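Local coordinates for purine nucleoside phosphorylase (Thermus thermophilus, PDB 6TK9), which probably catalyses the reversible phosphorolysis of purine nucleosides such as inosine and guanosine, giving the free purine base and ribose 1-phosphate, at residues K16-G28 and L66-R80. Residues are numbered along the deposited sequence; the frame is centred on the assembly and turned at random.
With PO4 (phosphate ion), chain G.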
ATOM      1  N   LYS A  16     -47.917 -14.430 -20.574  1.00 57.88           N
ATOM      2  CA  LYS A  16     -48.228 -15.389 -19.478  1.00 58.45           C
ATOM      3  C   LYS A  16     -48.982 -14.687 -18.344  1.00 57.90           C
ATOM      4  O   LYS A  16     -49.661 -15.400 -17.583  1.00 59.31           O
ATOM      5  CB  LYS A  16     -46.959 -16.024 -18.904  1.00 58.22           C
ATOM      6  CG  LYS A  16     -46.099 -16.771 -19.909  1.00 64.05           C
ATOM      7  CD  LYS A  16     -46.803 -17.919 -20.602  1.00 64.94           C
ATOM      8  CE  LYS A  16     -46.001 -18.488 -21.751  1.00 60.66           C
ATOM      9  NZ  LYS A  16     -46.438 -19.863 -22.059  1.00 61.95           N
ATOM     10  N   THR A  17     -48.874 -13.362 -18.216  1.00 49.94           N
ATOM     11  CA  THR A  17     -49.392 -12.639 -17.028  1.00 48.98           C
ATOM     12  C   THR A  17     -49.195 -11.132 -17.158  1.00 45.58           C
ATOM     13  O   THR A  17     -48.117 -10.708 -17.564  1.00 47.42           O
ATOM     14  CB  THR A  17     -48.690 -13.093 -15.743  1.00 49.19           C
ATOM     15  OG1 THR A  17     -49.120 -12.223 -14.698  1.00 47.77           O
ATOM     16  CG2 THR A  17     -47.180 -13.058 -15.840  1.00 50.56           C
ATOM     17  N   ASP A  18     -50.209 -10.381 -16.749  1.00 45.34           N
ATOM     18  CA  ASP A  18     -50.216  -8.902 -16.692  1.00 51.69           C
ATOM     19  C   ASP A  18     -49.681  -8.456 -15.322  1.00 51.08           C
ATOM     20  O   ASP A  18     -49.694  -7.243 -15.066  1.00 54.67           O
ATOM     21  CB  ASP A  18     -51.627  -8.359 -16.977  1.00 53.68           C
ATOM     22  CG  ASP A  18     -52.694  -8.860 -16.005  1.00 59.37           C
ATOM     23  OD1 ASP A  18     -52.401  -9.796 -15.232  1.00 58.28           O
ATOM     24  OD2 ASP A  18     -53.818  -8.314 -16.019  1.00 68.20           O
ATOM     25  N   PHE A  19     -49.229  -9.376 -14.462  1.00 49.58           N
ATOM     26  CA  PHE A  19     -48.719  -9.033 -13.105  1.00 53.28           C
ATOM     27  C   PHE A  19     -47.496  -8.117 -13.230  1.00 49.88           C
ATOM     28  O   PHE A  19     -46.504  -8.509 -13.854  1.00 45.03           O
ATOM     29  CB  PHE A  19     -48.373 -10.281 -12.288  1.00 59.83           C
ATOM     30  CG  PHE A  19     -48.175 -10.055 -10.803  1.00 63.06           C
ATOM     31  CD1 PHE A  19     -49.261  -9.914  -9.948  1.00 64.18           C
ATOM     32  CD2 PHE A  19     -46.902 -10.024 -10.249  1.00 58.99           C
ATOM     33  CE1 PHE A  19     -49.079  -9.732  -8.583  1.00 59.43           C
ATOM     34  CE2 PHE A  19     -46.724  -9.848  -8.885  1.00 55.16           C
ATOM     35  CZ  PHE A  19     -47.811  -9.703  -8.057  1.00 57.33           C
ATOM     36  N   VAL A  20     -47.598  -6.929 -12.637  1.00 50.87           N
ATOM     37  CA  VAL A  20     -46.543  -5.880 -12.589  1.00 50.42           C
ATOM     38  C   VAL A  20     -45.830  -5.981 -11.237  1.00 48.26           C
ATOM     39  O   VAL A  20     -46.430  -5.743 -10.192  1.00 43.90           O
ATOM     40  CB  VAL A  20     -47.149  -4.476 -12.811  1.00 54.64           C
ATOM     41  CG1 VAL A  20     -46.074  -3.409 -12.961  1.00 53.32           C
ATOM     42  CG2 VAL A  20     -48.090  -4.434 -14.007  1.00 53.93           C
ATOM     43  N   PRO A  21     -44.524  -6.324 -11.215  1.00 47.43           N
ATOM     44  CA  PRO A  21     -43.750  -6.332  -9.982  1.00 48.51           C
ATOM     45  C   PRO A  21     -43.216  -4.936  -9.642  1.00 47.95           C
ATOM     46  O   PRO A  21     -42.972  -4.177 -10.541  1.00 48.17           O
ATOM     47  CB  PRO A  21     -42.581  -7.239 -10.362  1.00 50.85           C
ATOM     48  CG  PRO A  21     -42.311  -6.846 -11.800  1.00 52.51           C
ATOM     49  CD  PRO A  21     -43.696  -6.669 -12.383  1.00 49.47           C
ATOM     50  N   GLU A  22     -43.026  -4.661  -8.354  1.00 49.51           N
ATOM     51  CA  GLU A  22     -42.424  -3.406  -7.834  1.00 50.80           C
ATOM     52  C   GLU A  22     -40.958  -3.643  -7.470  1.00 47.54           C
ATOM     53  O   GLU A  22     -40.197  -2.681  -7.489  1.00 50.44           O
ATOM     54  CB  GLU A  22     -43.204  -2.923  -6.613  1.00 54.22           C
ATOM     55  CG  GLU A  22     -44.505  -2.257  -7.010  1.00 61.25           C
ATOM     56  CD  GLU A  22     -45.527  -2.034  -5.913  1.00 64.61           C
ATOM     57  OE1 GLU A  22     -45.240  -2.358  -4.732  1.00 68.27           O
ATOM     58  OE2 GLU A  22     -46.619  -1.544  -6.256  1.00 68.89           O
ATOM     59  N   VAL A  23     -40.584  -4.879  -7.152  1.00 45.30           N
ATOM     60  CA  VAL A  23     -39.264  -5.197  -6.555  1.00 44.25           C
ATOM     61  C   VAL A  23     -38.699  -6.419  -7.271  1.00 45.38           C
ATOM     62  O   VAL A  23     -39.373  -7.451  -7.342  1.00 45.36           O
ATOM     63  CB  VAL A  23     -39.355  -5.406  -5.033  1.00 45.32           C
ATOM     64  CG1 VAL A  23     -38.012  -5.799  -4.437  1.00 45.99           C
ATOM     65  CG2 VAL A  23     -39.891  -4.171  -4.325  1.00 47.30           C
ATOM     66  N   GLY A  24     -37.493  -6.256  -7.807  1.00 48.90           N
ATOM     67  CA  GLY A  24     -36.671  -7.341  -8.349  1.00 43.97           C
ATOM     68  C   GLY A  24     -35.847  -7.907  -7.236  1.00 40.91           C
ATOM     69  O   GLY A  24     -35.498  -7.163  -6.346  1.00 43.59           O
ATOM     70  N   LEU A  25     -35.564  -9.191  -7.291  1.00 44.10           N
ATOM     71  CA  LEU A  25     -34.778  -9.896  -6.266  1.00 43.55           C
ATOM     72  C   LEU A  25     -34.056 -11.035  -6.984  1.00 40.90           C
ATOM     73  O   LEU A  25     -34.758 -11.846  -7.571  1.00 41.18           O
ATOM     74  CB  LEU A  25     -35.770 -10.373  -5.203  1.00 45.76           C
ATOM     75  CG  LEU A  25     -35.230 -11.386  -4.201  1.00 49.82           C
ATOM     76  CD1 LEU A  25     -34.169 -10.761  -3.307  1.00 51.00           C
ATOM     77  CD2 LEU A  25     -36.358 -11.946  -3.360  1.00 55.25           C
ATOM     78  N   VAL A  26     -32.720 -11.021  -7.019  1.00 39.19           N
ATOM     79  CA  VAL A  26     -31.873 -12.048  -7.698  1.00 35.94           C
ATOM     80  C   VAL A  26     -31.270 -12.912  -6.596  1.00 36.74           C
ATOM     81  O   VAL A  26     -30.585 -12.360  -5.719  1.00 38.94           O
ATOM     82  CB  VAL A  26     -30.780 -11.428  -8.598  1.00 35.27           C
ATOM     83  CG1 VAL A  26     -29.843 -12.480  -9.170  1.00 37.52           C
ATOM     84  CG2 VAL A  26     -31.349 -10.605  -9.739  1.00 34.06           C
ATOM     85  N   LEU A  27     -31.576 -14.204  -6.617  1.00 36.75           N
ATOM     86  CA  LEU A  27     -31.119 -15.176  -5.601  1.00 38.69           C
ATOM     87  C   LEU A  27     -29.906 -15.902  -6.187  1.00 38.92           C
ATOM     88  O   LEU A  27     -30.021 -16.419  -7.282  1.00 38.30           O
ATOM     89  CB  LEU A  27     -32.270 -16.132  -5.227  1.00 38.23           C
ATOM     90  CG  LEU A  27     -33.528 -15.465  -4.645  1.00 39.51           C
ATOM     91  CD1 LEU A  27     -34.665 -16.462  -4.462  1.00 38.24           C
ATOM     92  CD2 LEU A  27     -33.243 -14.757  -3.340  1.00 37.25           C
ATOM     93  N   GLY A  28     -28.785 -15.922  -5.468  1.00 41.70           N
ATOM     94  CA  GLY A  28     -27.522 -16.515  -5.947  1.00 41.32           C
ATOM     95  C   GLY A  28     -27.331 -17.923  -5.433  1.00 43.97           C
ATOM     96  O   GLY A  28     -28.328 -18.578  -5.069  1.00 43.08           O
ATOM     97  N   LEU A  66     -42.777 -14.511 -10.905  1.00 52.94           N
ATOM     98  CA  LEU A  66     -43.606 -13.323 -10.577  1.00 50.07           C
ATOM     99  C   LEU A  66     -44.624 -13.732  -9.516  1.00 48.25           C
ATOM    100  O   LEU A  66     -45.213 -14.828  -9.644  1.00 48.17           O
ATOM    101  CB  LEU A  66     -44.292 -12.814 -11.844  1.00 51.33           C
ATOM    102  CG  LEU A  66     -43.363 -12.138 -12.852  1.00 52.04           C
ATOM    103  CD1 LEU A  66     -43.428 -12.833 -14.196  1.00 57.02           C
ATOM    104  CD2 LEU A  66     -43.688 -10.665 -13.008  1.00 50.36           C
ATOM    105  N   GLY A  67     -44.806 -12.893  -8.497  1.00 46.87           N
ATOM    106  CA  GLY A  67     -45.734 -13.193  -7.396  1.00 44.28           C
ATOM    107  C   GLY A  67     -45.663 -12.229  -6.227  1.00 44.13           C
ATOM    108  O   GLY A  67     -45.266 -11.055  -6.388  1.00 40.60           O
ATOM    109  N   ARG A  68     -46.108 -12.719  -5.077  1.00 47.11           N
ATOM    110  CA  ARG A  68     -46.279 -11.925  -3.838  1.00 48.92           C
ATOM    111  C   ARG A  68     -45.376 -12.573  -2.785  1.00 43.81           C
ATOM    112  O   ARG A  68     -45.399 -13.804  -2.661  1.00 40.03           O
ATOM    113  CB  ARG A  68     -47.767 -11.885  -3.475  1.00 52.02           C
ATOM    114  CG  ARG A  68     -48.178 -10.758  -2.542  1.00 53.23           C
ATOM    115  CD  ARG A  68     -49.681 -10.529  -2.584  1.00 53.51           C
ATOM    116  NE  ARG A  68     -50.028  -9.790  -3.792  1.00 58.46           N
ATOM    117  CZ  ARG A  68     -49.905  -8.464  -3.950  1.00 61.59           C
ATOM    118  NH1 ARG A  68     -50.225  -7.898  -5.104  1.00 59.46           N
ATOM    119  NH2 ARG A  68     -49.445  -7.701  -2.967  1.00 61.54           N
ATOM    120  N   LEU A  69     -44.532 -11.771  -2.147  1.00 41.08           N
ATOM    121  CA  LEU A  69     -43.636 -12.196  -1.047  1.00 39.44           C
ATOM    122  C   LEU A  69     -43.695 -11.055  -0.028  1.00 39.69           C
ATOM    123  O   LEU A  69     -43.702  -9.910  -0.488  1.00 38.08           O
ATOM    124  CB  LEU A  69     -42.236 -12.430  -1.616  1.00 40.69           C
ATOM    125  CG  LEU A  69     -41.186 -12.959  -0.649  1.00 45.26           C
ATOM    126  CD1 LEU A  69     -41.544 -14.351  -0.153  1.00 47.75           C
ATOM    127  CD2 LEU A  69     -39.818 -12.965  -1.317  1.00 51.01           C
ATOM    128  N   GLU A  70     -43.890 -11.367   1.258  1.00 40.08           N
ATOM    129  CA  GLU A  70     -44.028 -10.396   2.380  1.00 44.42           C
ATOM    130  C   GLU A  70     -45.031  -9.303   1.967  1.00 44.27           C
ATOM    131  O   GLU A  70     -44.892  -8.145   2.414  1.00 48.99           O
ATOM    132  CB  GLU A  70     -42.636  -9.904   2.800  1.00 39.74           C
ATOM    133  CG  GLU A  70     -42.596  -9.202   4.142  1.00 41.65           C
ATOM    134  CD  GLU A  70     -42.696 -10.057   5.395  1.00 45.33           C
ATOM    135  OE1 GLU A  70     -42.455 -11.271   5.299  1.00 45.95           O
ATOM    136  OE2 GLU A  70     -43.008  -9.492   6.486  1.00 51.63           O
ATOM    137  N   GLY A  71     -46.042  -9.680   1.177  1.00 48.55           N
ATOM    138  CA  GLY A  71     -47.132  -8.789   0.730  1.00 49.44           C
ATOM    139  C   GLY A  71     -46.734  -7.841  -0.393  1.00 50.31           C
ATOM    140  O   GLY A  71     -47.564  -7.030  -0.777  1.00 53.28           O
ATOM    141  N   LYS A  72     -45.516  -7.929  -0.918  1.00 57.74           N
ATOM    142  CA  LYS A  72     -45.052  -7.077  -2.041  1.00 57.97           C
ATOM    143  C   LYS A  72     -45.197  -7.849  -3.346  1.00 53.21           C
ATOM    144  O   LYS A  72     -44.937  -9.050  -3.392  1.00 50.54           O
ATOM    145  CB  LYS A  72     -43.602  -6.651  -1.809  1.00 64.07           C
ATOM    146  CG  LYS A  72     -43.397  -5.738  -0.608  1.00 74.75           C
ATOM    147  CD  LYS A  72     -43.963  -4.336  -0.779  1.00 82.18           C
ATOM    148  CE  LYS A  72     -44.630  -3.834   0.486  1.00 87.47           C
ATOM    149  NZ  LYS A  72     -45.425  -2.609   0.235  1.00 88.05           N
ATOM    150  N   PRO A  73     -45.610  -7.178  -4.445  1.00 50.24           N
ATOM    151  CA  PRO A  73     -45.505  -7.765  -5.783  1.00 49.48           C
ATOM    152  C   PRO A  73     -44.029  -7.801  -6.225  1.00 49.21           C
ATOM    153  O   PRO A  73     -43.412  -6.747  -6.289  1.00 48.75           O
ATOM    154  CB  PRO A  73     -46.379  -6.867  -6.684  1.00 49.35           C
ATOM    155  CG  PRO A  73     -46.631  -5.585  -5.885  1.00 52.63           C
ATOM    156  CD  PRO A  73     -46.203  -5.832  -4.449  1.00 49.55           C
ATOM    157  N   VAL A  74     -43.478  -8.987  -6.507  1.00 46.26           N
ATOM    158  CA  VAL A  74     -42.006  -9.159  -6.706  1.00 45.08           C
ATOM    159  C   VAL A  74     -41.719  -9.965  -7.976  1.00 48.79           C
ATOM    160  O   VAL A  74     -42.531 -10.847  -8.321  1.00 49.06           O
ATOM    161  CB  VAL A  74     -41.338  -9.783  -5.470  1.00 44.11           C
ATOM    162  CG1 VAL A  74     -41.561  -8.911  -4.250  1.00 47.12           C
ATOM    163  CG2 VAL A  74     -41.807 -11.197  -5.190  1.00 43.96           C
ATOM    164  N   LEU A  75     -40.624  -9.606  -8.665  1.00 51.97           N
ATOM    165  CA  LEU A  75     -39.917 -10.439  -9.677  1.00 47.55           C
ATOM    166  C   LEU A  75     -38.751 -11.128  -8.968  1.00 43.24           C
ATOM    167  O   LEU A  75     -37.863 -10.420  -8.489  1.00 40.94           O
ATOM    168  CB  LEU A  75     -39.416  -9.548 -10.818  1.00 49.88           C
ATOM    169  CG  LEU A  75     -38.896 -10.275 -12.061  1.00 52.51           C
ATOM    170  CD1 LEU A  75     -39.981 -11.113 -12.716  1.00 55.37           C
ATOM    171  CD2 LEU A  75     -38.352  -9.288 -13.072  1.00 54.24           C
ATOM    172  N   VAL A  76     -38.798 -12.453  -8.844  1.00 42.91           N
ATOM    173  CA  VAL A  76     -37.698 -13.275  -8.251  1.00 42.04           C
ATOM    174  C   VAL A  76     -37.020 -14.059  -9.388  1.00 40.89           C
ATOM    175  O   VAL A  76     -37.716 -14.721 -10.156  1.00 54.01           O
ATOM    176  CB  VAL A  76     -38.229 -14.169  -7.114  1.00 41.22           C
ATOM    177  CG1 VAL A  76     -37.141 -15.038  -6.499  1.00 40.78           C
ATOM    178  CG2 VAL A  76     -38.913 -13.331  -6.043  1.00 39.76           C
ATOM    179  N   TYR A  77     -35.709 -13.893  -9.542  1.00 41.26           N
ATOM    180  CA  TYR A  77     -34.801 -14.698 -10.391  1.00 37.47           C
ATOM    181  C   TYR A  77     -34.307 -15.840  -9.531  1.00 35.73           C
ATOM    182  O   TYR A  77     -33.535 -15.570  -8.631  1.00 38.73           O
ATOM    183  CB  TYR A  77     -33.635 -13.840 -10.881  1.00 41.60           C
ATOM    184  CG  TYR A  77     -34.080 -12.720 -11.781  1.00 44.82           C
ATOM    185  CD1 TYR A  77     -34.490 -11.510 -11.259  1.00 46.69           C
ATOM    186  CD2 TYR A  77     -34.202 -12.909 -13.141  1.00 45.58           C
ATOM    187  CE1 TYR A  77     -34.941 -10.488 -12.076  1.00 47.43           C
ATOM    188  CE2 TYR A  77     -34.657 -11.898 -13.971  1.00 48.43           C
ATOM    189  CZ  TYR A  77     -35.013 -10.680 -13.438  1.00 46.67           C
ATOM    190  OH  TYR A  77     -35.434  -9.678 -14.257  1.00 60.13           O
ATOM    191  N   LYS A  78     -34.852 -17.034  -9.697  1.00 40.01           N
ATOM    192  CA  LYS A  78     -34.368 -18.220  -8.947  1.00 46.58           C
ATOM    193  C   LYS A  78     -33.071 -18.661  -9.639  1.00 45.99           C
ATOM    194  O   LYS A  78     -33.159 -19.413 -10.630  1.00 48.59           O
ATOM    195  CB  LYS A  78     -35.443 -19.317  -8.848  1.00 47.13           C
ATOM    196  CG  LYS A  78     -34.991 -20.557  -8.078  1.00 49.04           C
ATOM    197  CD  LYS A  78     -36.051 -21.593  -7.697  1.00 49.11           C
ATOM    198  CE  LYS A  78     -35.438 -22.675  -6.820  1.00 51.03           C
ATOM    199  NZ  LYS A  78     -36.434 -23.645  -6.303  1.00 50.67           N
ATOM    200  N   GLY A  79     -31.929 -18.145  -9.171  1.00 46.22           N
ATOM    201  CA  GLY A  79     -30.599 -18.321  -9.800  1.00 47.15           C
ATOM    202  C   GLY A  79     -30.322 -17.274 -10.874  1.00 44.17           C
ATOM    203  O   GLY A  79     -31.249 -16.506 -11.206  1.00 45.39           O
ATOM    204  N   ARG A  80     -29.093 -17.256 -11.406  1.00 41.95           N
ATOM    205  CA  ARG A  80     -28.569 -16.247 -12.376  1.00 40.19           C
ATOM    206  C   ARG A  80     -27.503 -16.909 -13.251  1.00 41.75           C
ATOM    207  O   ARG A  80     -27.294 -18.140 -13.108  1.00 46.22           O
ATOM    208  CB  ARG A  80     -27.976 -15.004 -11.697  1.00 36.96           C
ATOM    209  CG  ARG A  80     -26.938 -15.294 -10.618  1.00 38.35           C
ATOM    210  CD  ARG A  80     -25.822 -14.269 -10.540  1.00 35.94           C
ATOM    211  NE  ARG A  80     -26.230 -13.031  -9.899  1.00 36.09           N
ATOM    212  CZ  ARG A  80     -26.265 -12.834  -8.584  1.00 35.83           C
ATOM    213  NH1 ARG A  80     -25.929 -13.809  -7.755  1.00 34.43           N
ATOM    214  NH2 ARG A  80     -26.663 -11.665  -8.100  1.00 34.15           N
TER
HETATM  215  P   PO4 G 301     -23.353 -16.193  -6.863  1.00 43.27           P
HETATM  216  O1  PO4 G 301     -24.130 -16.281  -8.186  1.00 38.46           O
HETATM  217  O2  PO4 G 301     -22.345 -17.336  -6.775  1.00 39.70           O
HETATM  218  O3  PO4 G 301     -24.291 -16.288  -5.676  1.00 44.60           O
HETATM  219  O4  PO4 G 301     -22.655 -14.838  -6.811  1.00 43.18           O
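Arg80 lays one face of its guanidinium against the side chain of Val26 and still reaches a bound phosphate. Val26 CG1 is 3.5 Å from Arg80 NH2. This happens where two neighbouring parallel strands of the phosphorylase-superfamily sheet, 23-27 and 72-78, run out into loops. Arg80 CG sits between the backbone N and the carbonyl carbon (chi1 52°), and the chain bends further on, which brings the guanidinium over Val26. NH1 also bonds to Thr110 O, and NE pairs with Glu215. With an alanine here, the phosphate would probably lose its NH1 donor, Glu215 this salt-bridge mate, and Val26 CG1 the flat group packed on it. Gly28 CA also borders the phosphate, and a side chain there would clash with it. The ion is probably from the crystallisation liquor, but its pocket is consistent with the family's phosphate substrate site. Behind it, the strands are joined by a parallel ladder. Tyr77 N donates to Leu25 O at 3.0 Å, and Leu27 N to Tyr77 O at 3.1 Å. Val26 CG2 packs on Tyr77 CD1, while Leu27 CD1 meets Val76 CG1 at 3.5 Å on the other face. Ser29, Ser211 and His82 also bond the phosphate; Arg80 NH1 donates to its O1 at 3.1 Å.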